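Local coordinates for protein superoxide dismutase [Mn/Fe] (Porphyromonas gingivalis, PDB 1UES) that destroys toxic superoxide radicals, converting them to oxygen and hydrogen peroxide by cycling a manganese or iron ion between oxidation states, and works as a homodimer, at residues T116-S121 against F156-H161; W125-A130 against S135-P140; A142-P145 against N151-L154. The protein carries 1 engineered substitution. One frame throughout, in Å; residues are numbered along the deposited sequence.

Overall arrangement
All three contacts lie in the C-terminal domain of the iron/manganese superoxide dismutase family and gather round one antiparallel sheet, in which strand 122-128 runs between strands 134-140 and 151-157. Contact 2 is the hairpin of the first two strands. Contact 3 follows it along the chain, where the loop after strand 134-140 meets the start of strand 151-157; their centres are about 6 Å apart. Contact 1 encloses both in sequence, joining the approach to strand 122-128 with the far end of strand 151-157, its centre about 15 and 14 Å from those of contacts 2 and 3. Strand 151-157 thus runs from contact 3 to the metal ligand Asp157 in contact 1, which borders the second subunit.

Contact 1. Residues T116-S121 against F156-H161; sequences TTLFGS and FDVWEH. With MN (manganese (II) ion), chain E.
Ser121 OG is gripped by two partners: water 2, 2.6 Å from that oxygen, and the equivalent Ser121 OG of the second subunit. The same water accepts a hydrogen bond from Glu160 N at 2.9 Å and so ties the loop 116-121 to the segment 156-161. The backbone lays Ser121 CB over the indole of Trp159, while chi1 of -58° turns OG beside its own backbone N, where it meets both partners. CB lies 3.6 Å from the centroid of the Trp159 five-membered ring, only 12° off the ring normal, a CH-pi contact over the face, close because serine carries so little beyond its CB. Beyond the opposite face of the indole, toward its rim, sits water 3, a ligand of the manganese. The indole nitrogen is held by Asn141 O. A second water bridge runs from Val158 O to Gly120 O through water 1, its bond to Gly120 being weak. Gly120 suits its backbone angles because a CB there would press on the preceding carbonyl oxygen. Earlier in the loop, both methyls of Leu118 meet Val158 CG2, with CD1 at 4.1 Å, forming a buried apolar patch.

An Asx turn precedes the metal ligand His161: Trp159 N donates to Asp157 OD1 over 3.1 Å, from 51° out of the carboxylate plane. With a weak bond from water 3 to the same OD1, it probably helps set the carboxylate's rotation. Asp157 OD2 binds manganese at 2.1 Å and His161 NE2 at 2.2 Å. His27 and His74 complete the protein ligands, and His161 ND1 is hydrogen-bonded to Glu160 OE2 of the second subunit. Three histidines, one aspartate and a solvent molecule, beside the dimer interface, are the hallmark of the iron/manganese superoxide dismutase active site.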
loop_
_atom_site.group_PDB
_atom_site.type_symbol
_atom_site.label_atom_id
_atom_site.label_comp_id
_atom_site.label_asym_id
_atom_site.label_seq_id
_atom_site.Cartn_x
_atom_site.Cartn_y
_atom_site.Cartn_z
ATOM N N THR A 116 -7.710 9.016 -5.829
ATOM C CA THR A 116 -8.649 8.304 -4.982
ATOM C C THR A 116 -9.002 6.916 -5.520
ATOM O O THR A 116 -9.155 5.970 -4.730
ATOM C CB THR A 116 -9.953 9.132 -4.799
ATOM O OG1 THR A 116 -9.657 10.362 -4.121
ATOM C CG2 THR A 116 -10.963 8.364 -3.970
ATOM N N THR A 117 -9.109 6.775 -6.845
ATOM C CA THR A 117 -9.472 5.492 -7.433
ATOM C C THR A 117 -8.303 4.538 -7.690
ATOM O O THR A 117 -8.507 3.429 -8.174
ATOM C CB THR A 117 -10.280 5.648 -8.751
ATOM O OG1 THR A 117 -9.477 6.308 -9.735
ATOM C CG2 THR A 117 -11.578 6.445 -8.505
ATOM N N LEU A 118 -7.081 4.949 -7.366
ATOM C CA LEU A 118 -5.937 4.063 -7.554
ATOM C C LEU A 118 -6.003 3.009 -6.438
ATOM O O LEU A 118 -5.916 3.339 -5.246
ATOM C CB LEU A 118 -4.632 4.860 -7.470
ATOM C CG LEU A 118 -3.338 4.189 -7.960
ATOM C CD1 LEU A 118 -2.308 5.251 -8.305
ATOM C CD2 LEU A 118 -2.796 3.275 -6.887
ATOM N N PHE A 119 -6.168 1.746 -6.814
ATOM C CA PHE A 119 -6.301 0.699 -5.802
ATOM C C PHE A 119 -4.961 0.251 -5.262
ATOM O O PHE A 119 -4.058 -0.100 -6.036
ATOM C CB PHE A 119 -7.050 -0.495 -6.375
ATOM C CG PHE A 119 -7.446 -1.492 -5.347
ATOM C CD1 PHE A 119 -8.418 -1.180 -4.398
ATOM C CD2 PHE A 119 -6.839 -2.747 -5.305
ATOM C CE1 PHE A 119 -8.779 -2.115 -3.425
ATOM C CE2 PHE A 119 -7.195 -3.678 -4.331
ATOM C CZ PHE A 119 -8.162 -3.364 -3.395
ATOM N N GLY A 120 -4.834 0.261 -3.938
ATOM C CA GLY A 120 -3.586 -0.148 -3.319
ATOM C C GLY A 120 -2.586 0.991 -3.260
ATOM O O GLY A 120 -2.965 2.166 -3.249
ATOM N N SER A 121 -1.302 0.645 -3.231
ATOM C CA SER A 121 -0.236 1.647 -3.149
ATOM C C SER A 121 0.136 2.227 -4.499
ATOM O O SER A 121 0.087 1.529 -5.518
ATOM C CB SER A 121 1.018 1.021 -2.523
ATOM O OG SER A 121 0.777 0.490 -1.224
ATOM N N PHE A 156 1.229 13.022 -6.432
ATOM C CA PHE A 156 0.636 12.873 -5.113
ATOM C C PHE A 156 0.918 11.385 -4.739
ATOM O O PHE A 156 0.637 10.486 -5.512
ATOM C CB PHE A 156 -0.876 13.099 -5.121
ATOM C CG PHE A 156 -1.296 14.549 -5.252
ATOM C CD1 PHE A 156 -0.352 15.573 -5.294
ATOM C CD2 PHE A 156 -2.650 14.871 -5.330
ATOM C CE1 PHE A 156 -0.740 16.924 -5.413
ATOM C CE2 PHE A 156 -3.059 16.210 -5.450
ATOM C CZ PHE A 156 -2.114 17.232 -5.492
ATOM N N ASP A 157 1.535 11.164 -3.585
ATOM C CA ASP A 157 1.838 9.819 -3.107
ATOM C C ASP A 157 0.571 9.266 -2.463
ATOM O O ASP A 157 0.039 9.892 -1.523
ATOM C CB ASP A 157 2.938 9.960 -2.069
ATOM C CG ASP A 157 3.510 8.644 -1.608
ATOM O OD1 ASP A 157 3.062 7.585 -2.087
ATOM O OD2 ASP A 157 4.422 8.747 -0.747
ATOM N N VAL A 158 0.075 8.119 -2.948
ATOM C CA VAL A 158 -1.107 7.548 -2.325
ATOM C C VAL A 158 -0.812 6.262 -1.597
ATOM O O VAL A 158 -1.715 5.486 -1.273
ATOM C CB VAL A 158 -2.344 7.451 -3.277
ATOM C CG1 VAL A 158 -2.692 8.874 -3.778
ATOM C CG2 VAL A 158 -2.063 6.517 -4.460
ATOM N N TRP A 159 0.482 6.070 -1.315
ATOM C CA TRP A 159 0.888 4.959 -0.455
ATOM C C TRP A 159 0.280 5.458 0.868
ATOM O O TRP A 159 0.340 6.635 1.167
ATOM C CB TRP A 159 2.413 4.900 -0.295
ATOM C CG TRP A 159 3.086 4.116 -1.385
ATOM C CD1 TRP A 159 3.114 4.423 -2.708
ATOM C CD2 TRP A 159 3.824 2.910 -1.225
ATOM N NE1 TRP A 159 3.825 3.474 -3.403
ATOM C CE2 TRP A 159 4.277 2.524 -2.515
ATOM C CE3 TRP A 159 4.151 2.108 -0.115
ATOM C CZ2 TRP A 159 5.049 1.358 -2.731
ATOM C CZ3 TRP A 159 4.928 0.945 -0.324
ATOM C CH2 TRP A 159 5.365 0.585 -1.634
ATOM N N GLU A 160 -0.361 4.568 1.613
ATOM C CA GLU A 160 -0.985 4.988 2.862
ATOM C C GLU A 160 -0.065 5.659 3.858
ATOM O O GLU A 160 -0.506 6.523 4.617
ATOM C CB GLU A 160 -1.701 3.780 3.498
ATOM C CG GLU A 160 -2.874 3.310 2.649
ATOM C CD GLU A 160 -3.580 2.106 3.228
ATOM O OE1 GLU A 160 -2.885 1.135 3.593
ATOM O OE2 GLU A 160 -4.824 2.143 3.337
ATOM N N HIS A 161 1.219 5.305 3.866
ATOM C CA HIS A 161 2.140 5.940 4.807
ATOM C C HIS A 161 2.266 7.473 4.576
ATOM O O HIS A 161 2.668 8.203 5.445
ATOM C CB HIS A 161 3.535 5.269 4.761
ATOM C CG HIS A 161 4.264 5.421 3.465
ATOM N ND1 HIS A 161 4.701 4.338 2.740
ATOM C CD2 HIS A 161 4.700 6.521 2.789
ATOM C CE1 HIS A 161 5.370 4.743 1.682
ATOM N NE2 HIS A 161 5.386 6.061 1.681
HETATM MN MN MN E . 5.879 7.553 0.105
HETATM O O HOH W 1 -2.282 3.050 -0.482
HETATM O O HOH W 2 0.498 1.860 0.951
HETATM O O HOH W 3 5.434 6.109 -1.548
#

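Contact 2. Residues W125-A130 against S135-P140; sequences WLASDA and SIEKEP
The beta hairpin of strands 122-128 and 134-140 brings Trp125, Leu126 and Ala127 opposite Glu137, Ile136 and Ser135. Trp125 and Glu137 form one hydrogen-bonded pair, with Trp125 N to Glu137 O at 2.8 Å and Glu137 N to Trp125 O at the same 2.8 Å. Ala127 and Ser135 form the next: Ala127 N reaches Ser135 O at 2.9 Å, and Ser135 N returns a bond of 2.9 Å to Ala127 O. Leu126 and Ile136 between them are a non-hydrogen-bonded pair, where Ile136 CA-H leans toward Trp125 O, the CA lying 3.3 Å from that oxygen. The short strand axes make an angle of 130°, a marked departure from straight antiparallel.

In the three-stranded sheet of the C-terminal domain, Leu126 and Ile136 point to one face; both are apolar, as suits residues that pack on Phe111 of helix 104-116. Leu126 CD1 also touches Ser135 O at 3.7 Å. The other face carries Trp125, Ala127, Ser135 and Glu137. Here the small methyl of Ala127 leaves room for Glu137, whose chain bends at chi2 (-77°) and brings its carboxylate back along its own strand. Ser135 OG donates to Glu137 OE2 over 2.7 Å, using the lone pair that points away from the other carboxylate oxygen; this bond helps hold the bent chain.

Glu139 lies two residues farther on. Its CG comes obliquely to Trp125 CD1 at 3.8 Å, the carboxylate plane turned 79° from the ring, and so the aliphatic part of the acid lies against the indole at CD1 while the charged end forms a salt bridge with Lys148. The indole NH is likewise taken, by Asn73 OD1, which helps hold the large ring in its buried place.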
loop_
_atom_site.group_PDB
_atom_site.type_symbol
_atom_site.label_atom_id
_atom_site.label_comp_id
_atom_site.label_asym_id
_atom_site.label_seq_id
_atom_site.Cartn_x
_atom_site.Cartn_y
_atom_site.Cartn_z
ATOM N N TRP A 125 0.355 10.916 -11.106
ATOM C CA TRP A 125 1.334 11.808 -11.715
ATOM C C TRP A 125 0.753 12.720 -12.791
ATOM O O TRP A 125 -0.129 12.310 -13.548
ATOM C CB TRP A 125 2.432 10.943 -12.367
ATOM C CG TRP A 125 3.617 10.645 -11.492
ATOM C CD1 TRP A 125 3.933 9.450 -10.886
ATOM C CD2 TRP A 125 4.652 11.560 -11.140
ATOM N NE1 TRP A 125 5.122 9.583 -10.174
ATOM C CE2 TRP A 125 5.577 10.865 -10.313
ATOM C CE3 TRP A 125 4.892 12.904 -11.439
ATOM C CZ2 TRP A 125 6.722 11.481 -9.785
ATOM C CZ3 TRP A 125 6.029 13.521 -10.910
ATOM C CH2 TRP A 125 6.931 12.807 -10.090
ATOM N N LEU A 126 1.228 13.959 -12.827
ATOM C CA LEU A 126 0.875 14.878 -13.892
ATOM C C LEU A 126 2.184 14.787 -14.690
ATOM O O LEU A 126 3.268 14.961 -14.137
ATOM C CB LEU A 126 0.659 16.296 -13.399
ATOM C CG LEU A 126 0.545 17.303 -14.555
ATOM C CD1 LEU A 126 -0.708 17.008 -15.396
ATOM C CD2 LEU A 126 0.513 18.696 -14.001
ATOM N N ALA A 127 2.087 14.438 -15.967
ATOM C CA ALA A 127 3.281 14.300 -16.789
ATOM C C ALA A 127 3.111 15.014 -18.138
ATOM O O ALA A 127 1.995 15.330 -18.544
ATOM C CB ALA A 127 3.576 12.818 -17.017
ATOM N N SER A 128 4.219 15.322 -18.808
ATOM C CA SER A 128 4.130 15.962 -20.122
ATOM C C SER A 128 5.001 15.191 -21.123
ATOM O O SER A 128 5.940 14.481 -20.724
ATOM C CB SER A 128 4.602 17.424 -20.065
ATOM O OG SER A 128 5.950 17.535 -19.640
ATOM N N ASP A 129 4.671 15.281 -22.409
ATOM C CA ASP A 129 5.504 14.643 -23.415
ATOM C C ASP A 129 6.411 15.754 -23.955
ATOM O O ASP A 129 6.417 16.861 -23.407
ATOM C CB ASP A 129 4.676 13.951 -24.535
ATOM C CG ASP A 129 3.881 14.924 -25.418
ATOM O OD1 ASP A 129 4.083 16.145 -25.332
ATOM O OD2 ASP A 129 3.034 14.438 -26.224
ATOM N N ALA A 130 7.196 15.466 -24.984
ATOM C CA ALA A 130 8.123 16.471 -25.519
ATOM C C ALA A 130 7.419 17.667 -26.157
ATOM O O ALA A 130 8.042 18.709 -26.389
ATOM C CB ALA A 130 9.083 15.817 -26.535
ATOM N N SER A 135 -0.764 14.709 -19.279
ATOM C CA SER A 135 -1.538 13.510 -19.015
ATOM C C SER A 135 -1.523 13.232 -17.537
ATOM O O SER A 135 -0.590 13.614 -16.834
ATOM C CB SER A 135 -0.955 12.298 -19.742
ATOM O OG SER A 135 0.386 12.023 -19.339
ATOM N N ILE A 136 -2.572 12.578 -17.064
ATOM C CA ILE A 136 -2.622 12.183 -15.665
ATOM C C ILE A 136 -2.321 10.693 -15.734
ATOM O O ILE A 136 -3.001 9.942 -16.440
ATOM C CB ILE A 136 -4.001 12.434 -15.056
ATOM C CG1 ILE A 136 -4.277 13.943 -15.062
ATOM C CG2 ILE A 136 -4.074 11.798 -13.664
ATOM C CD1 ILE A 136 -5.519 14.370 -14.368
ATOM N N GLU A 137 -1.265 10.277 -15.045
ATOM C CA GLU A 137 -0.844 8.882 -15.046
ATOM C C GLU A 137 -1.041 8.243 -13.681
ATOM O O GLU A 137 -0.663 8.815 -12.674
ATOM C CB GLU A 137 0.642 8.785 -15.421
ATOM C CG GLU A 137 1.022 9.498 -16.697
ATOM C CD GLU A 137 0.608 8.730 -17.942
ATOM O OE1 GLU A 137 0.377 7.496 -17.846
ATOM O OE2 GLU A 137 0.524 9.359 -19.014
ATOM N N LYS A 138 -1.647 7.064 -13.646
ATOM C CA LYS A 138 -1.824 6.349 -12.383
ATOM C C LYS A 138 -0.685 5.329 -12.343
ATOM O O LYS A 138 -0.583 4.461 -13.225
ATOM C CB LYS A 138 -3.185 5.654 -12.340
ATOM C CG LYS A 138 -4.366 6.606 -12.096
ATOM C CD LYS A 138 -5.688 5.886 -12.282
ATOM C CE LYS A 138 -6.080 5.143 -11.022
ATOM N NZ LYS A 138 -6.086 3.658 -11.237
ATOM N N GLU A 139 0.180 5.441 -11.335
ATOM C CA GLU A 139 1.337 4.568 -11.240
ATOM C C GLU A 139 1.302 3.675 -10.005
ATOM O O GLU A 139 1.606 4.118 -8.882
ATOM C CB GLU A 139 2.619 5.420 -11.228
ATOM C CG GLU A 139 2.845 6.211 -12.493
ATOM C CD GLU A 139 3.355 5.335 -13.624
ATOM O OE1 GLU A 139 3.422 4.099 -13.444
ATOM O OE2 GLU A 139 3.684 5.875 -14.699
ATOM N N PRO A 140 0.922 2.404 -10.187
ATOM C CA PRO A 140 0.890 1.527 -9.017
ATOM C C PRO A 140 2.294 1.313 -8.437
ATOM O O PRO A 140 3.308 1.296 -9.154
ATOM C CB PRO A 140 0.313 0.218 -9.543
ATOM C CG PRO A 140 -0.326 0.579 -10.895
ATOM C CD PRO A 140 0.495 1.724 -11.421
#

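Contact 3. Residues A142-P145 against N151-L154; sequences AGNP and NPLL
Where the loop leaving strand 134-140 turns back into strand 151-157, Pro145 packs against Pro152, across the connection. The touch is made by two rings: Pro145 CG comes to 4.3 Å from Pro152 CB, and the two CA atoms are 5.8 Å apart. Each proline directs its CB toward the opposite segment, and the meeting of the two is apolar because carbon atoms of both rings make it. The side chain of Asn144, which extends opposite its own backbone N (chi1 -175°), also reaches the ring of Pro152 and shares in covering it.

Proline fits both positions. Pro145 stands in a 3-10 turn, whose backbone angles its ring favours. At Pro152 the missing N-H costs the sheet none of the bonds made by its neighbours: Asn151 N probably bonds to Ser128 O, while Leu153 and Leu154 both face Leu126 in a classic beta bulge. The extra residue of the bulge is accommodated while Leu154 O still probably accepts a hydrogen bond from Leu126 N.

Pro145 CG and Pro152 CB both lie on the same side of the indole of Trp125, in strand 122-128, so that one face of that ring covers the pair. From helix 62-79, Leu76 touches Pro152 and Leu72 touches Asn144, while Leu153 and Leu154 pack on Val187 of helix 184-190. The contact therefore lies between the indole of Trp125 and helix 62-79, with helix 184-190 covering the leucines of the bulge.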
loop_
_atom_site.group_PDB
_atom_site.type_symbol
_atom_site.label_atom_id
_atom_site.label_comp_id
_atom_site.label_asym_id
_atom_site.label_seq_id
_atom_site.Cartn_x
_atom_site.Cartn_y
_atom_site.Cartn_z
ATOM N N ALA A 142 5.742 1.439 -7.387
ATOM C CA ALA A 142 6.869 2.339 -7.609
ATOM C C ALA A 142 6.933 3.063 -8.955
ATOM O O ALA A 142 7.930 3.726 -9.249
ATOM C CB ALA A 142 8.179 1.576 -7.381
ATOM N N GLY A 143 5.871 2.935 -9.752
ATOM C CA GLY A 143 5.850 3.556 -11.058
ATOM C C GLY A 143 6.177 5.020 -11.143
ATOM O O GLY A 143 5.899 5.798 -10.230
ATOM N N ASN A 144 6.769 5.396 -12.269
ATOM C CA ASN A 144 7.125 6.775 -12.536
ATOM C C ASN A 144 7.060 6.982 -14.055
ATOM O O ASN A 144 7.528 6.138 -14.806
ATOM C CB ASN A 144 8.533 7.052 -12.002
ATOM C CG ASN A 144 8.917 8.504 -12.130
ATOM O OD1 ASN A 144 8.961 9.271 -11.139
ATOM N ND2 ASN A 144 9.187 8.906 -13.340
ATOM N N PRO A 145 6.499 8.115 -14.517
ATOM C CA PRO A 145 6.353 8.466 -15.940
ATOM C C PRO A 145 7.627 8.345 -16.748
ATOM O O PRO A 145 7.576 8.140 -17.965
ATOM C CB PRO A 145 5.867 9.908 -15.912
ATOM C CG PRO A 145 5.152 10.029 -14.626
ATOM C CD PRO A 145 5.941 9.166 -13.653
ATOM N N ASN A 151 7.769 13.276 -18.985
ATOM C CA ASN A 151 8.351 14.210 -18.041
ATOM C C ASN A 151 7.487 14.302 -16.792
ATOM O O ASN A 151 6.362 14.761 -16.868
ATOM C CB ASN A 151 8.421 15.593 -18.679
ATOM C CG ASN A 151 9.238 16.544 -17.887
ATOM O OD1 ASN A 151 10.322 16.195 -17.419
ATOM N ND2 ASN A 151 8.746 17.766 -17.729
ATOM N N PRO A 152 8.023 13.916 -15.618
ATOM C CA PRO A 152 7.241 13.976 -14.369
ATOM C C PRO A 152 7.136 15.386 -13.793
ATOM O O PRO A 152 8.149 15.955 -13.393
ATOM C CB PRO A 152 7.999 13.029 -13.439
ATOM C CG PRO A 152 9.440 13.167 -13.889
ATOM C CD PRO A 152 9.386 13.403 -15.399
ATOM N N LEU A 153 5.923 15.932 -13.690
ATOM C CA LEU A 153 5.749 17.299 -13.209
ATOM C C LEU A 153 5.276 17.464 -11.783
ATOM O O LEU A 153 5.845 18.231 -11.017
ATOM C CB LEU A 153 4.784 18.069 -14.109
ATOM C CG LEU A 153 5.006 17.932 -15.609
ATOM C CD1 LEU A 153 3.959 18.764 -16.330
ATOM C CD2 LEU A 153 6.403 18.437 -15.964
ATOM N N LEU A 154 4.217 16.740 -11.432
ATOM C CA LEU A 154 3.651 16.845 -10.107
ATOM C C LEU A 154 3.120 15.477 -9.681
ATOM O O LEU A 154 2.470 14.797 -10.460
ATOM C CB LEU A 154 2.492 17.858 -10.126
ATOM C CG LEU A 154 1.547 17.817 -8.929
ATOM C CD1 LEU A 154 2.265 18.447 -7.728
ATOM C CD2 LEU A 154 0.216 18.561 -9.256
#